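Local atomic coordinates of metallo-beta-lactamase (Serratia marcescens, PDB entry 6K4X), a protein that probably hydrolyses beta-lactam antibiotics as a subclass B3 metallo-beta-lactamase, using two zinc ions that here also hold the thiol inhibitor 4-amino-2-sulfanylbenzoic acid. Residues 11-14 / 18-21; 30-35 / 58-63; 209-212 / 218-221; 222-227 / 236-241; 83-88 / 123-128. All coordinates share one frame; numbering follows the deposited sequence. Where two conformers were deposited one is given.

From the N terminus the chain first meets contact 1, which closes the beta hairpin 12-15/18-20 at the edge of the seven-stranded sheet. Contact 2 closes the longer excursion through strand 37-40 and helix 47-57, and contact 5 the one from helix 81-88 to strand 126-129, the outermost strand at the far side of that sheet. Contact 3 then folds the loop carrying the zinc ligand His215 back on strand 210-213 of the second sheet, and contact 4 joins helix 221-231 to the entry of helix 241-260. All five run in series; none nests or crosses. His19 of contact 1 bonds Leu30 and Ser32 of contact 2, while Ile14 of contact 1 meets Ile212 and Met221 of contact 3.

Contact 1 (11-14 / 18-21); sequences PFTI and THYV
The Phe12 ring lies over CB of Tyr20, which is 3.7 Å from the ring centroid and 17° off the ring normal, a CH-pi contact. The two rings are near parallel, planes 15° apart, but offset with little ring-on-ring overlap. They touch at one end, where Phe12 CE1 comes within 3.5 Å of Tyr20 CD1. Phe12 reaches this place because its CG stands between the backbone N and the carbonyl carbon (chi1 54°), which folds the ring across the neighbouring strand; Ile14 CD1 adds a contact of 3.9 Å to Tyr20 CB. Phe12 and Tyr20 also form the antiparallel hydrogen-bonded pair of hairpin 12-15/18-20: Phe12 N reaches Tyr20 O at 3.1 Å and Tyr20 N reaches Phe12 O at 2.8 Å. Ile14 N to Thr18 O, 2.9 Å, adds the third backbone bond. On the other face of the sheet the non-hydrogen-bonded pair Thr13 and His19 point the same way, Thr13 OG1 sitting in the imidazole plane 2.8 Å from His19 ND1. With Ser32 as its second partner, the imidazole is bonded at both nitrogens, which should fix the ring's rotation and couple its tautomer to the two hydroxyls.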
# COMPACT_ATOMS: atom_id res chain seq x y z
N PRO A 11 13.71 -10.75 -0.87
CA PRO A 11 12.52 -10.59 -1.71
C PRO A 11 12.10 -11.91 -2.35
O PRO A 11 12.87 -12.86 -2.40
CB PRO A 11 12.95 -9.54 -2.74
CG PRO A 11 14.45 -9.78 -2.85
CD PRO A 11 14.89 -10.08 -1.43
N PHE A 12 10.86 -11.95 -2.83
CA PHE A 12 10.31 -13.18 -3.34
C PHE A 12 9.18 -12.86 -4.30
O PHE A 12 8.50 -11.83 -4.19
CB PHE A 12 9.79 -14.08 -2.20
CG PHE A 12 8.80 -13.46 -1.24
CD1 PHE A 12 9.25 -12.65 -0.22
CD2 PHE A 12 7.43 -13.69 -1.36
CE1 PHE A 12 8.36 -12.10 0.68
CE2 PHE A 12 6.55 -13.13 -0.46
CZ PHE A 12 7.00 -12.32 0.55
N THR A 13 8.98 -13.77 -5.24
CA THR A 13 7.89 -13.62 -6.20
C THR A 13 6.61 -14.19 -5.61
O THR A 13 6.59 -15.32 -5.12
CB THR A 13 8.22 -14.29 -7.53
OG1 THR A 13 9.38 -13.63 -8.05
CG2 THR A 13 7.07 -14.24 -8.52
N ILE A 14 5.52 -13.43 -5.66
CA ILE A 14 4.24 -13.87 -5.16
C ILE A 14 3.46 -14.57 -6.27
O ILE A 14 2.88 -15.65 -6.07
CB ILE A 14 3.47 -12.69 -4.55
CG1 ILE A 14 4.11 -12.34 -3.20
CG2 ILE A 14 1.98 -12.98 -4.39
CD1 ILE A 14 3.65 -11.06 -2.57
N THR A 18 4.55 -10.20 -10.08
CA THR A 18 4.37 -9.50 -8.82
C THR A 18 5.38 -10.02 -7.81
O THR A 18 5.33 -11.20 -7.45
CB THR A 18 2.96 -9.73 -8.26
OG1 THR A 18 1.99 -9.13 -9.13
CG2 THR A 18 2.79 -9.16 -6.88
N HIS A 19 6.25 -9.13 -7.35
CA HIS A 19 7.36 -9.50 -6.44
C HIS A 19 7.25 -8.67 -5.16
O HIS A 19 7.04 -7.44 -5.23
CB HIS A 19 8.72 -9.24 -7.09
CG HIS A 19 8.79 -9.68 -8.51
ND1 HIS A 19 8.93 -11.00 -8.88
CD2 HIS A 19 8.65 -8.97 -9.65
CE1 HIS A 19 8.92 -11.06 -10.20
NE2 HIS A 19 8.73 -9.83 -10.70
N TYR A 20 7.40 -9.31 -4.00
CA TYR A 20 7.53 -8.61 -2.76
C TYR A 20 8.97 -8.14 -2.60
O TYR A 20 9.89 -8.96 -2.65
CB TYR A 20 7.13 -9.51 -1.59
CG TYR A 20 7.08 -8.81 -0.26
CD1 TYR A 20 8.23 -8.58 0.48
CD2 TYR A 20 5.87 -8.36 0.25
CE1 TYR A 20 8.16 -7.93 1.70
CE2 TYR A 20 5.79 -7.73 1.48
CZ TYR A 20 6.94 -7.50 2.21
OH TYR A 20 6.85 -6.89 3.43
N VAL A 21 9.15 -6.83 -2.42
CA VAL A 21 10.45 -6.22 -2.28
C VAL A 21 10.52 -5.32 -1.04
O VAL A 21 11.46 -4.54 -0.90
CB VAL A 21 10.87 -5.45 -3.54
CG1 VAL A 21 11.08 -6.38 -4.72
CG2 VAL A 21 9.91 -4.33 -3.89

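Contact 2 (30-35 / 58-63); sequences LLSSPQ and MGFKLS
Ser32 OG is hydrogen-bonded to His19 NE2 and at the same time lies 3.6 Å from Phe60 CZ, so this buried hydroxyl has its polar partner on the next strand and an aromatic rim beside it. With OG turned to the histidine between its own backbone N and carbonyl carbon (chi1 58°), Ser32 leaves CB to face the ring. Ser32 CB meets Phe60 over a ring face, 4.0 Å from the ring centroid and 30° off the normal, with its nearest approach at the CZ corner. That is a CH-pi contact. Nearer the root of the ring, CD2 of Leu30 comes to 3.4 Å from CD2 of Phe60, neither over the face nor at the edge, the two side chains running at a slant to each other. One ring thus spans the alternate residues Leu30 and Ser32, which both point toward it, and what joins the segments is van der Waals contact with a single aromatic. Just ahead of Phe60, Gly59 ends helix 47-57 in a Schellman motif, its phi of 95° suiting glycine, and the chain then turns to present the ring. Around the ring, His37 meets it edge-to-face and His19 at a slant, while Ile55 packs on it from helix 47-57; the contact therefore joins the C-terminal end of that helix to strands 18-20 and 29-31 of the seven-stranded sheet.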
# COMPACT_ATOMS: atom_id res chain seq x y z
N LEU A 30 7.11 -4.83 -6.38
CA LEU A 30 7.53 -4.50 -7.72
C LEU A 30 6.70 -5.29 -8.71
O LEU A 30 6.66 -6.53 -8.65
CB LEU A 30 9.00 -4.82 -7.89
CG LEU A 30 9.61 -4.28 -9.18
CD1 LEU A 30 9.86 -2.79 -9.09
CD2 LEU A 30 10.87 -5.01 -9.54
N LEU A 31 6.05 -4.57 -9.62
CA LEU A 31 5.35 -5.16 -10.72
C LEU A 31 6.23 -4.97 -11.95
O LEU A 31 6.44 -3.84 -12.37
CB LEU A 31 4.01 -4.46 -10.90
CG LEU A 31 3.10 -5.06 -11.96
CD1 LEU A 31 2.68 -6.48 -11.63
CD2 LEU A 31 1.87 -4.19 -12.16
N SER A 32 6.79 -6.06 -12.48
CA SER A 32 7.88 -5.97 -13.44
C SER A 32 7.40 -6.18 -14.87
O SER A 32 6.41 -6.87 -15.13
CB SER A 32 8.98 -6.93 -13.12
OG SER A 32 8.50 -8.26 -13.09
N SER A 33 8.15 -5.61 -15.82
CA SER A 33 7.97 -5.94 -17.20
C SER A 33 9.25 -5.70 -17.96
O SER A 33 10.09 -4.92 -17.53
CB SER A 33 6.84 -5.15 -17.84
OG SER A 33 7.29 -3.91 -18.41
N PRO A 34 9.41 -6.29 -19.15
CA PRO A 34 10.57 -5.99 -19.99
C PRO A 34 10.67 -4.52 -20.42
O PRO A 34 11.74 -4.12 -20.91
CB PRO A 34 10.41 -6.92 -21.20
CG PRO A 34 9.53 -8.04 -20.69
CD PRO A 34 8.58 -7.36 -19.72
N GLN A 35 9.60 -3.75 -20.29
CA GLN A 35 9.57 -2.37 -20.72
C GLN A 35 9.69 -1.40 -19.54
O GLN A 35 9.70 -0.19 -19.76
CB GLN A 35 8.33 -2.12 -21.56
CG GLN A 35 8.33 -3.04 -22.78
CD GLN A 35 7.24 -2.82 -23.79
OE1 GLN A 35 6.28 -2.09 -23.57
NE2 GLN A 35 7.36 -3.48 -24.93
N MET A 58 16.23 -9.12 -7.26
CA MET A 58 15.27 -9.79 -8.13
C MET A 58 15.66 -9.62 -9.60
O MET A 58 14.95 -10.09 -10.50
CB MET A 58 13.86 -9.25 -7.87
CG MET A 58 13.36 -9.57 -6.46
SD MET A 58 13.35 -11.33 -6.03
CE MET A 58 11.95 -11.91 -6.98
N GLY A 59 16.82 -9.02 -9.86
CA GLY A 59 17.39 -8.95 -11.20
C GLY A 59 17.06 -7.69 -11.96
O GLY A 59 17.29 -7.67 -13.18
N PHE A 60 16.46 -6.69 -11.31
CA PHE A 60 15.96 -5.52 -12.01
C PHE A 60 16.86 -4.31 -11.74
O PHE A 60 17.52 -4.25 -10.71
CB PHE A 60 14.50 -5.27 -11.61
CG PHE A 60 13.61 -6.43 -11.94
CD1 PHE A 60 13.38 -6.81 -13.26
CD2 PHE A 60 13.03 -7.18 -10.94
CE1 PHE A 60 12.58 -7.90 -13.56
CE2 PHE A 60 12.20 -8.25 -11.25
CZ PHE A 60 12.01 -8.63 -12.55
N LYS A 61 16.77 -3.32 -12.63
CA LYS A 61 17.49 -2.07 -12.49
C LYS A 61 16.58 -0.98 -11.94
O LYS A 61 15.44 -0.83 -12.38
CB LYS A 61 17.98 -1.59 -13.85
CG LYS A 61 18.97 -2.52 -14.54
CD LYS A 61 19.32 -2.09 -15.96
CE LYS A 61 19.98 -0.73 -16.02
NZ LYS A 61 19.03 0.30 -16.50
N LEU A 62 17.11 -0.21 -11.00
CA LEU A 62 16.34 0.88 -10.40
C LEU A 62 15.91 1.87 -11.49
O LEU A 62 14.81 2.42 -11.45
CB LEU A 62 17.17 1.58 -9.32
CG LEU A 62 17.54 0.72 -8.12
CD1 LEU A 62 18.17 1.58 -7.03
CD2 LEU A 62 16.35 -0.04 -7.58
N SER A 63 16.77 2.11 -12.49
CA SER A 63 16.48 3.11 -13.51
C SER A 63 15.29 2.69 -14.38
O SER A 63 14.72 3.52 -15.07
CB SER A 63 17.69 3.38 -14.37
OG SER A 63 18.10 2.22 -15.03

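Contact 3 (209-212 / 218-221); sequences DIAI and VNDM
Asn219 reaches back to Ala211 on strand 210-213, an outermost strand of the five-stranded sheet in the alpha-beta/beta-alpha sandwich of the metallo-beta-lactamase fold, and so closes the loop that carries the zinc ligand His215. With CG anti to the backbone N (chi1 -173°), the side chain carries its amide across to the strand. Its ND2 donates to Ala211 O at 2.9 Å, N-H...O 159°. The oxygen lies in the plane of the Asn219 amide, whereas the donor is tilted 31° from the carbonyl plane of Ala211. ND2 also donates to a water, 3.2 Å away, which accepts from Ala211 N at 3.0 Å, so the side-chain amide spans both backbone polar atoms of Ala211, one directly and one through solvent. Two residues on, Met221 opens helix 221-231. Its CG is also anti to the backbone N, but the chain then bends at both chi2 and chi3, curling the methyl toward the strand. Ile14 of the N-terminal hairpin packs on the same methyl. The Ile212 and Met221 side chains meet at a slant, with the Ile212 CG2 branch 3.9 Å from Met221 CE.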
# COMPACT_ATOMS: atom_id res chain seq x y z
N ASP A 209 -8.01 -12.02 -5.84
CA ASP A 209 -7.45 -13.34 -5.65
C ASP A 209 -6.28 -13.32 -4.67
O ASP A 209 -6.15 -14.25 -3.87
CB ASP A 209 -6.98 -13.94 -6.97
CG ASP A 209 -8.11 -14.16 -7.95
OD1 ASP A 209 -9.10 -14.82 -7.55
OD2 ASP A 209 -8.01 -13.69 -9.08
N ILE A 210 -5.41 -12.33 -4.79
CA ILE A 210 -4.21 -12.21 -3.95
C ILE A 210 -4.21 -10.81 -3.36
O ILE A 210 -4.09 -9.84 -4.12
CB ILE A 210 -2.92 -12.44 -4.77
CG1 ILE A 210 -2.90 -13.85 -5.35
CG2 ILE A 210 -1.69 -12.12 -3.92
CD1 ILE A 210 -1.81 -14.05 -6.39
N ALA A 211 -4.35 -10.71 -2.04
CA ALA A 211 -4.26 -9.42 -1.37
C ALA A 211 -2.91 -9.31 -0.68
O ALA A 211 -2.50 -10.22 0.05
CB ALA A 211 -5.40 -9.22 -0.40
N ILE A 212 -2.24 -8.18 -0.91
CA ILE A 212 -1.03 -7.82 -0.24
C ILE A 212 -1.35 -6.56 0.55
O ILE A 212 -1.61 -5.52 -0.03
CB ILE A 212 0.12 -7.57 -1.24
CG1 ILE A 212 0.38 -8.83 -2.07
CG2 ILE A 212 1.36 -7.11 -0.51
CD1 ILE A 212 0.92 -8.58 -3.46
N VAL A 218 -1.50 -8.09 8.03
CA VAL A 218 -2.92 -7.93 7.97
C VAL A 218 -3.57 -9.07 7.19
O VAL A 218 -4.67 -9.50 7.53
CB VAL A 218 -3.28 -6.55 7.41
CG1 VAL A 218 -4.73 -6.45 6.94
CG2 VAL A 218 -3.01 -5.48 8.45
N ASN A 219 -2.92 -9.55 6.12
CA ASN A 219 -3.39 -10.74 5.42
C ASN A 219 -2.39 -11.89 5.60
O ASN A 219 -2.19 -12.70 4.67
CB ASN A 219 -3.67 -10.44 3.95
CG ASN A 219 -4.32 -11.61 3.23
OD1 ASN A 219 -5.09 -12.38 3.83
ND2 ASN A 219 -4.03 -11.78 1.95
N ASP A 220 -1.78 -11.97 6.78
CA ASP A 220 -1.01 -13.15 7.18
C ASP A 220 0.09 -13.49 6.17
O ASP A 220 0.36 -14.66 5.92
CB ASP A 220 -1.94 -14.33 7.44
CG ASP A 220 -3.01 -14.03 8.48
OD1 ASP A 220 -2.75 -13.26 9.39
OD2 ASP A 220 -4.11 -14.62 8.34
N MET A 221 0.81 -12.49 5.67
CA MET A 221 1.83 -12.74 4.64
C MET A 221 2.85 -13.79 5.07
O MET A 221 3.25 -14.60 4.25
CB MET A 221 2.56 -11.44 4.33
CG MET A 221 3.71 -11.58 3.35
SD MET A 221 3.20 -12.05 1.68
CE MET A 221 2.53 -10.47 1.13
O HOH W 1 -5.04 -13.30 -0.64
O HOH W 2 -0.45 -11.84 2.32

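Contact 4 (222-227 / 236-241); sequences WTRQQR and YVDNGA
Arg224 of helix 221-231 and Asp238, which caps the entry of helix 241-260, form a salt bridge between two successive helices of the chain. Arg224 NH2 donates to Asp238 OD2 at 2.9 Å, N-H...O 150°. The oxygen lies at the edge of the guanidinium, close to its plane, and offers its anti lone pair; the two flat groups are turned 51° apart. Asp238 OD1 is used differently: Gly240 N meets it at 3.0 Å from above the carboxylate plane, a capping bond within the type I turn 238-241. The arginine chain runs extended from CG to NE, so its head reaches past Tyr236; NE is taken by Asn219 O and NH1 by Ala235 O, which leaves little freedom to rotate. Tyr236 O lies over one face of the guanidinium. Nearby, a water accepts from Arg227 NH2 at 2.9 Å and donates to Val237 O at 2.8 Å, while Glu231 pairs with the same NH2. Farther out comes packing. Tyr236 lies alongside Gln225, with its CD1 3.9 Å from Arg224 CB; its ring end rests on the helix, OH 3.4 Å from Gln225 CA and 3.5 Å from Gln225 CG.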
# COMPACT_ATOMS: atom_id res chain seq x y z
N TRP A 222 3.31 -13.73 6.31
CA TRP A 222 4.43 -14.57 6.70
C TRP A 222 3.98 -16.01 6.93
O TRP A 222 4.69 -16.94 6.57
CB TRP A 222 5.16 -13.96 7.89
CG TRP A 222 5.47 -12.53 7.59
CD1 TRP A 222 5.03 -11.43 8.28
CD2 TRP A 222 6.19 -12.02 6.45
NE1 TRP A 222 5.42 -10.29 7.65
CE2 TRP A 222 6.12 -10.62 6.52
CE3 TRP A 222 6.85 -12.62 5.37
CZ2 TRP A 222 6.73 -9.81 5.56
CZ3 TRP A 222 7.43 -11.82 4.41
CH2 TRP A 222 7.37 -10.42 4.51
N THR A 223 2.80 -16.21 7.49
CA THR A 223 2.20 -17.54 7.52
C THR A 223 2.01 -18.08 6.10
O THR A 223 2.29 -19.28 5.83
CB THR A 223 0.87 -17.53 8.27
OG1 THR A 223 1.14 -17.10 9.61
CG2 THR A 223 0.20 -18.88 8.29
N ARG A 224 1.51 -17.25 5.18
CA ARG A 224 1.31 -17.68 3.80
C ARG A 224 2.64 -18.04 3.14
O ARG A 224 2.72 -19.01 2.39
CB ARG A 224 0.59 -16.60 2.99
CG ARG A 224 -0.85 -16.40 3.41
CD ARG A 224 -1.49 -15.28 2.60
NE ARG A 224 -2.85 -14.98 3.01
CZ ARG A 224 -3.91 -15.70 2.71
NH1 ARG A 224 -3.78 -16.79 1.96
NH2 ARG A 224 -5.11 -15.31 3.11
N GLN A 225 3.67 -17.24 3.36
CA GLN A 225 4.95 -17.51 2.72
C GLN A 225 5.47 -18.87 3.22
O GLN A 225 6.05 -19.64 2.43
CB GLN A 225 5.94 -16.38 2.98
CG GLN A 225 7.28 -16.69 2.34
CD GLN A 225 8.34 -15.70 2.72
OE1 GLN A 225 8.46 -15.32 3.89
NE2 GLN A 225 9.18 -15.38 1.76
N GLN A 226 5.33 -19.15 4.51
CA GLN A 226 5.76 -20.44 5.08
C GLN A 226 4.96 -21.57 4.43
O GLN A 226 5.50 -22.62 4.05
CB GLN A 226 5.66 -20.36 6.60
CG GLN A 226 6.72 -19.44 7.21
CD GLN A 226 6.62 -19.17 8.69
OE1 GLN A 226 5.55 -18.92 9.25
NE2 GLN A 226 7.76 -19.16 9.36
N ARG A 227 3.65 -21.38 4.27
CA ARG A 227 2.82 -22.37 3.59
C ARG A 227 3.29 -22.58 2.14
O ARG A 227 3.27 -23.70 1.65
CB ARG A 227 1.36 -21.91 3.56
CG ARG A 227 0.63 -22.10 4.89
CD ARG A 227 -0.71 -21.39 4.84
NE ARG A 227 -1.53 -21.90 3.76
CZ ARG A 227 -2.42 -21.21 3.06
NH1 ARG A 227 -2.86 -20.04 3.50
NH2 ARG A 227 -2.90 -21.75 1.95
N TYR A 236 -0.70 -17.83 -1.39
CA TYR A 236 -0.99 -16.40 -1.33
C TYR A 236 -2.41 -16.10 -1.79
O TYR A 236 -2.88 -14.97 -1.58
CB TYR A 236 0.00 -15.57 -2.13
CG TYR A 236 1.42 -15.78 -1.70
CD1 TYR A 236 1.87 -15.31 -0.47
CD2 TYR A 236 2.33 -16.42 -2.52
CE1 TYR A 236 3.17 -15.51 -0.06
CE2 TYR A 236 3.62 -16.64 -2.10
CZ TYR A 236 4.04 -16.18 -0.89
OH TYR A 236 5.33 -16.38 -0.49
N VAL A 237 -3.06 -17.07 -2.44
CA VAL A 237 -4.32 -16.91 -3.06
C VAL A 237 -5.40 -17.17 -2.02
O VAL A 237 -5.41 -18.21 -1.36
CB VAL A 237 -4.47 -17.86 -4.26
CG1 VAL A 237 -5.88 -17.84 -4.81
CG2 VAL A 237 -3.46 -17.53 -5.34
N ASP A 238 -6.33 -16.24 -1.93
CA ASP A 238 -7.47 -16.36 -1.04
C ASP A 238 -8.45 -15.26 -1.43
O ASP A 238 -8.21 -14.07 -1.14
CB ASP A 238 -7.05 -16.21 0.43
CG ASP A 238 -8.19 -16.14 1.42
OD1 ASP A 238 -9.36 -16.20 1.01
OD2 ASP A 238 -7.86 -16.00 2.62
N ASN A 239 -9.50 -15.62 -2.18
CA ASN A 239 -10.34 -14.63 -2.81
C ASN A 239 -11.32 -14.01 -1.81
O ASN A 239 -12.05 -13.12 -2.18
CB ASN A 239 -11.07 -15.18 -4.03
CG ASN A 239 -12.05 -16.28 -3.71
OD1 ASN A 239 -12.43 -16.47 -2.57
ND2 ASN A 239 -12.43 -17.03 -4.73
N GLY A 240 -11.23 -14.38 -0.53
CA GLY A 240 -11.94 -13.69 0.52
C GLY A 240 -11.08 -12.69 1.27
O GLY A 240 -11.55 -12.06 2.21
N ALA A 241 -9.82 -12.50 0.88
CA ALA A 241 -8.91 -11.72 1.71
C ALA A 241 -9.32 -10.25 1.77
O ALA A 241 -9.18 -9.66 2.85
CB ALA A 241 -7.51 -11.87 1.22
O HOH W 3 -4.38 -20.53 -0.21

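Contact 5 (83-88 / 123-128); sequences AMQKLT and SAKVRA. With SO4 (sulfate ion), chain F.
Gln85 carries the whole contact from the helix 81-88 side, meeting Ser123, Ala124 and Lys125 in turn along its length. Its CG comes to 3.5 Å from Ala124 O, and the Gln85 and Lys125 side chains cross at about a right angle, Gln85 NE2 3.5 Å from Lys125 CG. The polar link between the segments runs through a water, which donates to Gln85 OE1 at 2.8 Å and accepts from Ala124 N at 3.0 Å. A bend at chi2 (-72°) swings the amide into this place, and NE2 is held there by Ala90 O. In the loop before strand 126-129, Lys125 has a positive phi, and its backbone N donates to sulfate O3 at 2.9 Å. Arg127 takes the same sulfate, probably from the crystallisation liquor, edge-on in a two-pronged grip: NH1 to O4 at 2.8 Å, almost straight at 176°, and NH2 to O1 at 2.9 Å. Backbone bonds of Lys125 and Arg127 to Val92 place this segment beside strand 91-95. Strands 65-69, 91-95 and 126-129 run parallel, linked by helices 75-78 and 81-88 and then by helix 99-104; these are beta-alpha-beta crossovers of the alpha-beta/beta-alpha metallo-beta-lactamase fold.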
# COMPACT_ATOMS: atom_id res chain seq x y z
N ALA A 83 13.58 8.88 -1.41
CA ALA A 83 14.86 8.29 -1.74
C ALA A 83 14.73 7.39 -2.97
O ALA A 83 15.59 7.40 -3.86
CB ALA A 83 15.44 7.54 -0.57
N MET A 84 13.68 6.57 -3.01
CA MET A 84 13.46 5.71 -4.17
C MET A 84 13.20 6.54 -5.43
O MET A 84 13.64 6.18 -6.53
CB MET A 84 12.29 4.75 -3.92
CG MET A 84 12.56 3.66 -2.88
SD MET A 84 14.02 2.66 -3.18
CE MET A 84 13.84 2.34 -4.94
N GLN A 85 12.49 7.66 -5.31
CA GLN A 85 12.21 8.54 -6.45
C GLN A 85 13.54 9.06 -7.02
O GLN A 85 13.76 9.05 -8.21
CB GLN A 85 11.30 9.68 -6.01
CG GLN A 85 10.74 10.51 -7.16
CD GLN A 85 11.78 11.41 -7.80
OE1 GLN A 85 12.59 12.04 -7.13
NE2 GLN A 85 11.76 11.47 -9.12
N LYS A 86 14.46 9.47 -6.15
CA LYS A 86 15.77 9.97 -6.57
C LYS A 86 16.57 8.87 -7.26
O LYS A 86 17.24 9.11 -8.26
CB LYS A 86 16.57 10.46 -5.36
CG LYS A 86 16.11 11.79 -4.78
CD LYS A 86 16.93 12.24 -3.59
CE LYS A 86 16.53 11.54 -2.31
NZ LYS A 86 17.66 10.82 -1.67
N LEU A 87 16.54 7.66 -6.70
CA LEU A 87 17.35 6.56 -7.23
C LEU A 87 16.82 6.12 -8.60
O LEU A 87 17.60 5.60 -9.41
CB LEU A 87 17.36 5.36 -6.28
CG LEU A 87 18.17 5.53 -4.99
CD1 LEU A 87 17.88 4.39 -4.05
CD2 LEU A 87 19.66 5.63 -5.28
N THR A 88 15.52 6.23 -8.84
CA THR A 88 14.88 5.64 -10.01
C THR A 88 14.61 6.68 -11.10
O THR A 88 14.57 6.30 -12.28
CB THR A 88 13.55 4.97 -9.65
OG1 THR A 88 12.68 5.95 -9.07
CG2 THR A 88 13.74 3.81 -8.70
N SER A 123 9.03 14.21 -1.21
CA SER A 123 9.40 13.67 -2.50
C SER A 123 9.20 14.70 -3.61
O SER A 123 8.29 15.51 -3.56
CB SER A 123 8.65 12.39 -2.77
OG SER A 123 9.03 11.80 -4.01
N ALA A 124 10.03 14.59 -4.65
CA ALA A 124 9.82 15.23 -5.93
C ALA A 124 8.86 14.42 -6.81
O ALA A 124 8.61 13.24 -6.56
CB ALA A 124 11.15 15.41 -6.64
N LYS A 125 8.32 15.08 -7.84
CA LYS A 125 7.62 14.44 -8.94
C LYS A 125 6.35 13.71 -8.47
O LYS A 125 6.00 12.64 -8.99
CB LYS A 125 8.52 13.46 -9.69
CG LYS A 125 9.73 14.06 -10.38
CD LYS A 125 10.04 13.36 -11.70
CE LYS A 125 9.15 13.91 -12.79
NZ LYS A 125 9.53 13.37 -14.12
N VAL A 126 5.60 14.33 -7.57
CA VAL A 126 4.37 13.74 -7.10
C VAL A 126 3.20 14.27 -7.94
O VAL A 126 3.08 15.48 -8.19
CB VAL A 126 4.12 14.03 -5.62
CG1 VAL A 126 2.91 13.28 -5.11
CG2 VAL A 126 5.36 13.69 -4.79
N ARG A 127 2.35 13.37 -8.40
CA ARG A 127 1.18 13.70 -9.21
C ARG A 127 -0.04 12.97 -8.67
O ARG A 127 0.07 11.88 -8.13
CB ARG A 127 1.41 13.27 -10.66
CG ARG A 127 2.74 13.70 -11.26
CD ARG A 127 2.76 15.17 -11.60
NE ARG A 127 4.04 15.60 -12.16
CZ ARG A 127 5.02 16.22 -11.50
NH1 ARG A 127 6.15 16.56 -12.11
NH2 ARG A 127 4.83 16.56 -10.24
N ALA A 128 -1.22 13.55 -8.87
CA ALA A 128 -2.47 12.96 -8.42
C ALA A 128 -3.05 12.00 -9.46
O ALA A 128 -2.97 12.22 -10.66
CB ALA A 128 -3.49 14.05 -8.15
S SO4 F . 8.11 18.43 -9.46
O1 SO4 F . 6.76 18.35 -8.94
O2 SO4 F . 8.36 19.91 -9.49
O3 SO4 F . 9.19 17.77 -8.64
O4 SO4 F . 8.25 17.84 -10.79
O HOH W 4 12.40 12.72 -4.46